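Local coordinates for putative membrane anchored protein (Corynebacterium diphtheriae, PDB 3LSO), which is of unknown function but, as a putative membrane-anchored protein with a signal sequence, probably displays its elongated, all-beta region outside the cell membrane, at residues B[289-295]-B[440-445]; B[294-299]-B[431-436]; B[340-344]-B[410-416]. All blocks are in the same frame, centred on the assembly; numbering follows the deposited sequence.

Contact 1 (B[289-295]-B[440-445]); sequences DTKKPED and LKDLVS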
# COMPACT_ATOMS: atom_id res chain seq x y z
N ASP B 289 -29.37 3.02 -2.64
CA ASP B 289 -30.33 1.94 -2.82
C ASP B 289 -29.64 0.84 -3.57
O ASP B 289 -29.38 0.96 -4.76
CB ASP B 289 -31.52 2.40 -3.63
CG ASP B 289 -32.26 3.54 -2.99
OD1 ASP B 289 -31.62 4.30 -2.21
OD2 ASP B 289 -33.48 3.66 -3.29
N THR B 290 -29.33 -0.23 -2.87
CA THR B 290 -28.84 -1.44 -3.50
C THR B 290 -30.04 -2.23 -4.00
O THR B 290 -31.16 -2.04 -3.51
CB THR B 290 -28.05 -2.27 -2.50
OG1 THR B 290 -28.69 -2.17 -1.22
CG2 THR B 290 -26.61 -1.76 -2.39
N LYS B 291 -29.81 -3.11 -4.98
CA LYS B 291 -30.88 -3.95 -5.50
C LYS B 291 -31.41 -4.76 -4.34
O LYS B 291 -30.71 -4.99 -3.36
CB LYS B 291 -30.40 -4.84 -6.66
CG LYS B 291 -29.34 -5.86 -6.30
CD LYS B 291 -28.82 -6.65 -7.49
CE LYS B 291 -28.02 -7.83 -6.99
NZ LYS B 291 -27.82 -8.88 -8.02
N LYS B 292 -32.68 -5.13 -4.43
CA LYS B 292 -33.33 -5.84 -3.36
C LYS B 292 -32.73 -7.23 -3.35
O LYS B 292 -32.20 -7.68 -4.37
CB LYS B 292 -34.85 -5.88 -3.63
CG LYS B 292 -35.55 -4.55 -3.34
CD LYS B 292 -37.07 -4.63 -3.44
CE LYS B 292 -37.65 -3.27 -3.07
NZ LYS B 292 -39.12 -3.28 -2.89
N PRO B 293 -32.78 -7.93 -2.19
CA PRO B 293 -32.12 -9.25 -2.19
C PRO B 293 -32.72 -10.21 -3.19
O PRO B 293 -32.04 -11.11 -3.67
CB PRO B 293 -32.29 -9.75 -0.75
CG PRO B 293 -32.38 -8.50 0.06
CD PRO B 293 -33.17 -7.52 -0.82
N GLU B 294 -33.98 -10.01 -3.53
CA GLU B 294 -34.62 -10.93 -4.45
C GLU B 294 -34.46 -10.54 -5.90
O GLU B 294 -34.94 -11.24 -6.79
CB GLU B 294 -36.09 -11.21 -4.07
CG GLU B 294 -37.01 -10.00 -4.02
CD GLU B 294 -36.88 -9.14 -2.74
OE1 GLU B 294 -35.95 -9.36 -1.90
OE2 GLU B 294 -37.73 -8.22 -2.59
N ASP B 295 -33.76 -9.42 -6.14
CA ASP B 295 -33.31 -9.05 -7.48
C ASP B 295 -32.11 -9.91 -7.94
O ASP B 295 -30.93 -9.63 -7.62
CB ASP B 295 -33.00 -7.57 -7.50
CG ASP B 295 -32.97 -7.00 -8.90
OD1 ASP B 295 -32.75 -7.77 -9.87
OD2 ASP B 295 -33.18 -5.76 -9.02
N LEU B 440 -41.59 -7.52 -8.74
CA LEU B 440 -41.00 -6.56 -7.84
C LEU B 440 -40.87 -5.17 -8.47
O LEU B 440 -40.92 -5.01 -9.68
CB LEU B 440 -39.66 -7.06 -7.29
CG LEU B 440 -38.36 -7.11 -8.08
CD1 LEU B 440 -37.79 -5.73 -8.40
CD2 LEU B 440 -37.33 -7.92 -7.31
N LYS B 441 -40.71 -4.18 -7.61
CA LYS B 441 -40.54 -2.80 -8.01
C LYS B 441 -39.36 -2.29 -7.20
O LYS B 441 -39.30 -2.51 -5.98
CB LYS B 441 -41.80 -1.97 -7.70
CG LYS B 441 -43.11 -2.50 -8.33
CD LYS B 441 -44.34 -2.28 -7.43
CE LYS B 441 -45.50 -3.13 -7.90
NZ LYS B 441 -46.83 -2.48 -7.71
N ASP B 442 -38.42 -1.62 -7.85
CA ASP B 442 -37.21 -1.22 -7.17
C ASP B 442 -36.58 0.02 -7.82
O ASP B 442 -36.75 0.26 -9.04
CB ASP B 442 -36.23 -2.38 -7.23
CG ASP B 442 -35.15 -2.31 -6.15
OD1 ASP B 442 -35.10 -1.29 -5.40
OD2 ASP B 442 -34.35 -3.31 -6.07
N LEU B 443 -35.87 0.82 -7.02
CA LEU B 443 -35.04 1.90 -7.53
C LEU B 443 -33.62 1.57 -7.11
O LEU B 443 -33.33 1.40 -5.92
CB LEU B 443 -35.48 3.24 -6.99
CG LEU B 443 -36.81 3.73 -7.56
CD1 LEU B 443 -37.48 4.71 -6.62
CD2 LEU B 443 -36.67 4.36 -8.96
N VAL B 444 -32.73 1.44 -8.09
CA VAL B 444 -31.39 0.91 -7.80
C VAL B 444 -30.29 1.88 -8.21
O VAL B 444 -30.16 2.22 -9.40
CB VAL B 444 -31.16 -0.42 -8.51
CG1 VAL B 444 -29.83 -0.98 -8.08
CG2 VAL B 444 -32.29 -1.38 -8.21
N SER B 445 -29.52 2.31 -7.22
CA SER B 445 -28.38 3.20 -7.42
C SER B 445 -27.32 2.53 -8.26
O SER B 445 -26.92 1.41 -7.96
CB SER B 445 -27.78 3.58 -6.08
OG SER B 445 -28.75 4.28 -5.33
O HOH W 1 -33.25 -0.44 -3.84
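Four direct hydrogen bonds and one water tie the loop 289-295 to strand 440-445, the two running in opposite directions so that Asp289 lies beside Ser445, and Asp295, farther off, is opposite Leu440. At the Ser445 end the match is backbone-like: Ser445 N donates to Asp289 O (2.8 Å), while Asp289 N reaches Ser445 OG at 3.0 Å instead of a carbonyl. Further along the loop pulls away from the strand, and side chains span the gap. Asp442 OD2 accepts the amide Lys292 N (3.0 Å), its OD1 is 2.6 Å from water 1, and the same water is hydrogen-bonded to Thr290 O at 2.7 Å. Lys292 in turn stretches out and places NZ 3.2 Å from Lys441 O. The loop is the link from strand 278-285 into the C-terminal beta sandwich, here following the side of strand 440-453 that faces away from strand 425-435; a type I turn over Lys292-Asp295, with Asp295 N to Lys292 O at 2.9 Å, bends it off toward strand 298-303. Apolar contacts are thinner. Leu440 CD2 packs on Glu294 CG at 3.9 Å, and Val444 CG1 lies 4.2 Å from Lys291 CB. As for charge, Asp295 OD2 comes within 4.0 Å of Asp442 OD2 but is hydrogen-bonded to Tyr299 OH, while its OD1 is in a salt bridge with Lys435, and Lys291 NZ turns to Asp297 O.

Contact 2 (B[294-299]-B[431-436]); sequences EDTDSY and MGVYKY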
# COMPACT_ATOMS: atom_id res chain seq x y z
N GLU B 294 -33.98 -10.01 -3.53
CA GLU B 294 -34.62 -10.93 -4.45
C GLU B 294 -34.46 -10.54 -5.90
O GLU B 294 -34.94 -11.24 -6.79
CB GLU B 294 -36.09 -11.21 -4.07
CG GLU B 294 -37.01 -10.00 -4.02
CD GLU B 294 -36.88 -9.14 -2.74
OE1 GLU B 294 -35.95 -9.36 -1.90
OE2 GLU B 294 -37.73 -8.22 -2.59
N ASP B 295 -33.76 -9.42 -6.14
CA ASP B 295 -33.31 -9.05 -7.48
C ASP B 295 -32.11 -9.91 -7.94
O ASP B 295 -30.93 -9.63 -7.62
CB ASP B 295 -33.00 -7.57 -7.50
CG ASP B 295 -32.97 -7.00 -8.90
OD1 ASP B 295 -32.75 -7.77 -9.87
OD2 ASP B 295 -33.18 -5.76 -9.02
N THR B 296 -32.41 -10.96 -8.69
CA THR B 296 -31.38 -11.85 -9.20
C THR B 296 -30.55 -11.18 -10.30
O THR B 296 -29.45 -11.61 -10.62
CB THR B 296 -31.96 -13.17 -9.77
OG1 THR B 296 -33.09 -12.89 -10.61
CG2 THR B 296 -32.39 -14.06 -8.67
N ASP B 297 -31.08 -10.13 -10.89
CA ASP B 297 -30.36 -9.48 -11.96
C ASP B 297 -29.24 -8.59 -11.47
O ASP B 297 -28.99 -8.50 -10.29
CB ASP B 297 -31.34 -8.74 -12.85
CG ASP B 297 -32.36 -9.65 -13.41
OD1 ASP B 297 -31.97 -10.75 -13.90
OD2 ASP B 297 -33.55 -9.32 -13.32
N SER B 298 -28.52 -7.96 -12.38
CA SER B 298 -27.55 -7.00 -11.95
C SER B 298 -27.51 -5.85 -12.96
O SER B 298 -28.08 -5.99 -14.04
CB SER B 298 -26.19 -7.66 -11.67
OG SER B 298 -25.44 -7.83 -12.85
N TYR B 299 -26.89 -4.73 -12.57
CA TYR B 299 -26.98 -3.48 -13.31
C TYR B 299 -25.62 -2.84 -13.60
O TYR B 299 -24.65 -3.02 -12.87
CB TYR B 299 -27.83 -2.48 -12.52
CG TYR B 299 -29.19 -3.01 -12.16
CD1 TYR B 299 -29.32 -4.00 -11.21
CD2 TYR B 299 -30.34 -2.52 -12.78
CE1 TYR B 299 -30.55 -4.52 -10.89
CE2 TYR B 299 -31.60 -3.04 -12.48
CZ TYR B 299 -31.69 -4.04 -11.52
OH TYR B 299 -32.90 -4.59 -11.17
N MSE B 431 -31.79 3.30 -11.56
CA MSE B 431 -32.77 2.70 -12.49
C MSE B 431 -34.00 2.31 -11.70
O MSE B 431 -33.88 1.67 -10.62
CB MSE B 431 -32.22 1.46 -13.19
CG MSE B 431 -32.94 1.11 -14.51
SE MSE B 431 -32.13 -0.47 -15.30
CE MSE B 431 -32.63 -0.17 -17.12
N GLY B 432 -35.16 2.70 -12.20
CA GLY B 432 -36.45 2.20 -11.71
C GLY B 432 -36.74 0.90 -12.47
O GLY B 432 -36.51 0.84 -13.68
N VAL B 433 -37.19 -0.15 -11.78
CA VAL B 433 -37.55 -1.38 -12.47
C VAL B 433 -38.85 -1.94 -11.94
O VAL B 433 -39.13 -1.86 -10.75
CB VAL B 433 -36.48 -2.45 -12.36
CG1 VAL B 433 -35.23 -1.96 -12.94
CG2 VAL B 433 -36.21 -2.76 -10.91
N TYR B 434 -39.62 -2.54 -12.84
CA TYR B 434 -40.81 -3.27 -12.45
C TYR B 434 -40.72 -4.48 -13.35
O TYR B 434 -40.74 -4.32 -14.59
CB TYR B 434 -42.07 -2.44 -12.75
CG TYR B 434 -43.38 -3.15 -12.58
CD1 TYR B 434 -43.59 -4.05 -11.52
CD2 TYR B 434 -44.44 -2.91 -13.46
CE1 TYR B 434 -44.82 -4.71 -11.36
CE2 TYR B 434 -45.69 -3.56 -13.31
CZ TYR B 434 -45.85 -4.45 -12.26
OH TYR B 434 -47.04 -5.08 -12.09
N LYS B 435 -40.58 -5.66 -12.74
CA LYS B 435 -40.25 -6.89 -13.46
C LYS B 435 -40.67 -8.11 -12.69
O LYS B 435 -41.00 -7.99 -11.50
CB LYS B 435 -38.74 -6.96 -13.71
CG LYS B 435 -37.90 -7.16 -12.46
CD LYS B 435 -36.45 -6.84 -12.73
CE LYS B 435 -35.60 -7.24 -11.53
NZ LYS B 435 -34.15 -7.11 -11.82
N TYR B 436 -40.61 -9.27 -13.34
CA TYR B 436 -40.94 -10.57 -12.74
C TYR B 436 -42.43 -10.87 -12.68
O TYR B 436 -43.25 -9.95 -12.51
CB TYR B 436 -40.39 -10.75 -11.32
CG TYR B 436 -38.89 -10.69 -11.23
CD1 TYR B 436 -38.10 -10.76 -12.38
CD2 TYR B 436 -38.26 -10.58 -10.00
CE1 TYR B 436 -36.72 -10.70 -12.29
CE2 TYR B 436 -36.88 -10.54 -9.89
CZ TYR B 436 -36.11 -10.59 -11.05
OH TYR B 436 -34.74 -10.55 -10.96
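Glu294 starts the segment on the outside, its carbonyl O 3.7 Å from Tyr436 CE2 at the edge of that ring. Asp295 comes next and divides its carboxylate: OD1 forms a very short salt bridge with Lys435 NZ (2.5 Å), and OD2 accepts an equally short bond from Tyr299 OH (2.5 Å). Thr296 turns to the other tyrosine, its OG1 donating to Tyr436 OH at 2.9 Å. That phenol donates in turn, Tyr436 OH to Asp297 OD2 at 2.9 Å, and the same Asp297 OD2 makes a second salt bridge with Lys435 NZ at 2.7 Å. Two carboxylates thus share one lysine in a salt-bridge network, which fits the burial of all three residues: the ammonium group gets its compensation locally. Past Ser298, which faces away, Tyr299 supplies the third polar partner of the lysine, Lys435 NZ to Tyr299 OH at 2.9 Å. Its ring edge is apolar ground, with CE2 3.8 Å from Val433 CG1 and CD2 3.7 Å from the selenium SE of selenomethionine Met431, an edge-on Met-aromatic contact. Tyr299 lies near the start of strand 298-303, an outermost strand of one sheet beside strand 321-329, whereas strand 425-435 belongs to the facing sheet between strands 335-343 and 440-453, so the network bridges the two sheets where 298-303 begins and 425-435 ends.

Contact 3 (B[340-344]-B[410-416]); sequences IGINA and QTVSAEF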
# COMPACT_ATOMS: atom_id res chain seq x y z
N ILE B 340 -38.72 0.10 -17.24
CA ILE B 340 -37.40 0.53 -16.82
C ILE B 340 -37.34 2.02 -17.08
O ILE B 340 -38.03 2.53 -17.97
CB ILE B 340 -36.25 -0.24 -17.52
CG1 ILE B 340 -36.23 0.04 -19.01
CG2 ILE B 340 -36.33 -1.73 -17.23
CD1 ILE B 340 -34.93 -0.33 -19.62
N GLY B 341 -36.57 2.71 -16.27
CA GLY B 341 -36.33 4.13 -16.51
C GLY B 341 -35.23 4.62 -15.62
O GLY B 341 -34.94 3.97 -14.59
N ILE B 342 -34.60 5.74 -16.00
CA ILE B 342 -33.61 6.40 -15.13
C ILE B 342 -34.27 7.38 -14.16
O ILE B 342 -35.08 8.22 -14.58
CB ILE B 342 -32.57 7.17 -15.96
CG1 ILE B 342 -31.72 6.21 -16.77
CG2 ILE B 342 -31.68 8.04 -15.04
CD1 ILE B 342 -31.40 6.76 -18.15
N ASN B 343 -33.91 7.29 -12.88
CA ASN B 343 -34.38 8.20 -11.82
C ASN B 343 -33.20 9.01 -11.31
O ASN B 343 -32.23 8.46 -10.75
CB ASN B 343 -34.99 7.40 -10.66
CG ASN B 343 -35.62 8.29 -9.57
OD1 ASN B 343 -36.59 9.00 -9.82
ND2 ASN B 343 -35.09 8.22 -8.37
N ALA B 344 -33.27 10.32 -11.47
CA ALA B 344 -32.10 11.15 -11.26
C ALA B 344 -32.05 11.66 -9.83
O ALA B 344 -33.08 11.69 -9.17
CB ALA B 344 -32.14 12.32 -12.24
N GLN B 410 -30.76 -4.68 -21.19
CA GLN B 410 -31.96 -3.87 -21.44
C GLN B 410 -31.65 -2.42 -20.99
O GLN B 410 -31.52 -2.15 -19.82
CB GLN B 410 -33.16 -4.40 -20.66
CG GLN B 410 -33.40 -5.93 -20.74
CD GLN B 410 -33.73 -6.43 -22.13
OE1 GLN B 410 -32.87 -6.93 -22.85
NE2 GLN B 410 -34.98 -6.30 -22.52
N THR B 411 -31.54 -1.49 -21.92
CA THR B 411 -30.96 -0.19 -21.62
C THR B 411 -31.92 0.98 -21.82
O THR B 411 -32.63 1.08 -22.82
CB THR B 411 -29.71 0.02 -22.48
OG1 THR B 411 -28.79 -1.05 -22.24
CG2 THR B 411 -29.02 1.32 -22.15
N VAL B 412 -31.95 1.88 -20.86
CA VAL B 412 -32.58 3.15 -21.10
C VAL B 412 -31.48 4.24 -20.99
O VAL B 412 -30.59 4.17 -20.14
CB VAL B 412 -33.72 3.32 -20.12
CG1 VAL B 412 -33.31 2.82 -18.78
CG2 VAL B 412 -34.12 4.77 -20.03
N SER B 413 -31.50 5.20 -21.91
CA SER B 413 -30.59 6.34 -21.84
C SER B 413 -31.32 7.66 -22.03
O SER B 413 -32.39 7.72 -22.65
CB SER B 413 -29.47 6.22 -22.86
OG SER B 413 -29.94 6.15 -24.18
N ALA B 414 -30.77 8.71 -21.47
CA ALA B 414 -31.45 9.99 -21.53
C ALA B 414 -30.49 11.10 -21.20
O ALA B 414 -29.33 10.83 -20.89
CB ALA B 414 -32.64 10.01 -20.57
N GLU B 415 -30.95 12.34 -21.25
CA GLU B 415 -30.09 13.44 -20.88
C GLU B 415 -30.70 14.25 -19.80
O GLU B 415 -31.91 14.45 -19.78
CB GLU B 415 -29.77 14.32 -22.06
CG GLU B 415 -28.93 13.59 -23.07
CD GLU B 415 -28.41 14.51 -24.17
OE1 GLU B 415 -28.46 15.77 -23.99
OE2 GLU B 415 -27.96 13.96 -25.20
N PHE B 416 -29.82 14.72 -18.91
CA PHE B 416 -30.19 15.44 -17.72
C PHE B 416 -29.46 16.74 -17.54
O PHE B 416 -28.37 16.96 -18.07
CB PHE B 416 -29.95 14.56 -16.52
CG PHE B 416 -30.79 13.36 -16.52
CD1 PHE B 416 -30.30 12.17 -17.02
CD2 PHE B 416 -32.11 13.43 -16.09
CE1 PHE B 416 -31.10 11.05 -17.05
CE2 PHE B 416 -32.92 12.29 -16.12
CZ PHE B 416 -32.41 11.11 -16.60
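This is a purely apolar, face-to-face packing of two strands from opposite sheets of the C-terminal beta sandwich. Strand 340-343 belongs to the sheet that also holds strand 425-435, strand 410-416 to the four-stranded antiparallel sheet, between strands 321-329 and 349-357. Their axes approach to 6.6 Å and run in roughly the same sense, crossing at -38°. Alternate residues face inward: Ile340, Ile342 and Ala344 from one side, Val412, Ala414 and Phe416 from the other. Ile340 CD1 meets Val412 CG1 at 3.6 Å. Gly341, with no side chain, still brings its CA to 4.0 Å from Val412 CG1. Ile342 is the most deeply covered; its CD1 lies over the backbone between Val412 and Ala414, 3.4 Å from Val412 O, 3.9 Å from Val412 CG2 and 4.2 Å from Ala414 CB, and its CG2 touches Phe416 CZ at 3.5 Å. Ala344 CB rests 4.0 Å from Phe416 CE2. The Phe416 ring also meets Phe429, and Met431 touches both Ile340 and Val412. Backbone bonds such as Gly341 with Gly432 and Gln410 with Leu328 lie within each sheet; with no hydrogen bond across, the contact rests on close apolar packing, consistent with a hydrophobic core.

All three contacts lie in the C-terminal sandwich, each about 34 to 38 Å from the centre of the chain, and no ligand or active site is known there. Contacts 1 and 2 nearly coincide, with centres about 6 Å apart; they share Glu294 and Asp295, and their strands are neighbours, Val444 N lying 2.8 Å from Met431 O. Contact 3 is deeper in the sandwich, about 14 Å from contact 2 and 16 Å from contact 1 between centres. Gly432 N approaches Gly341 O at 2.7 Å, so strand 425-435 lies between strand 440-453 of contact 1 and strand 335-343 of contact 3, while Met431 CE reaches Ile340 CD1 at 3.4 Å and Val412 CG1 at 3.5 Å.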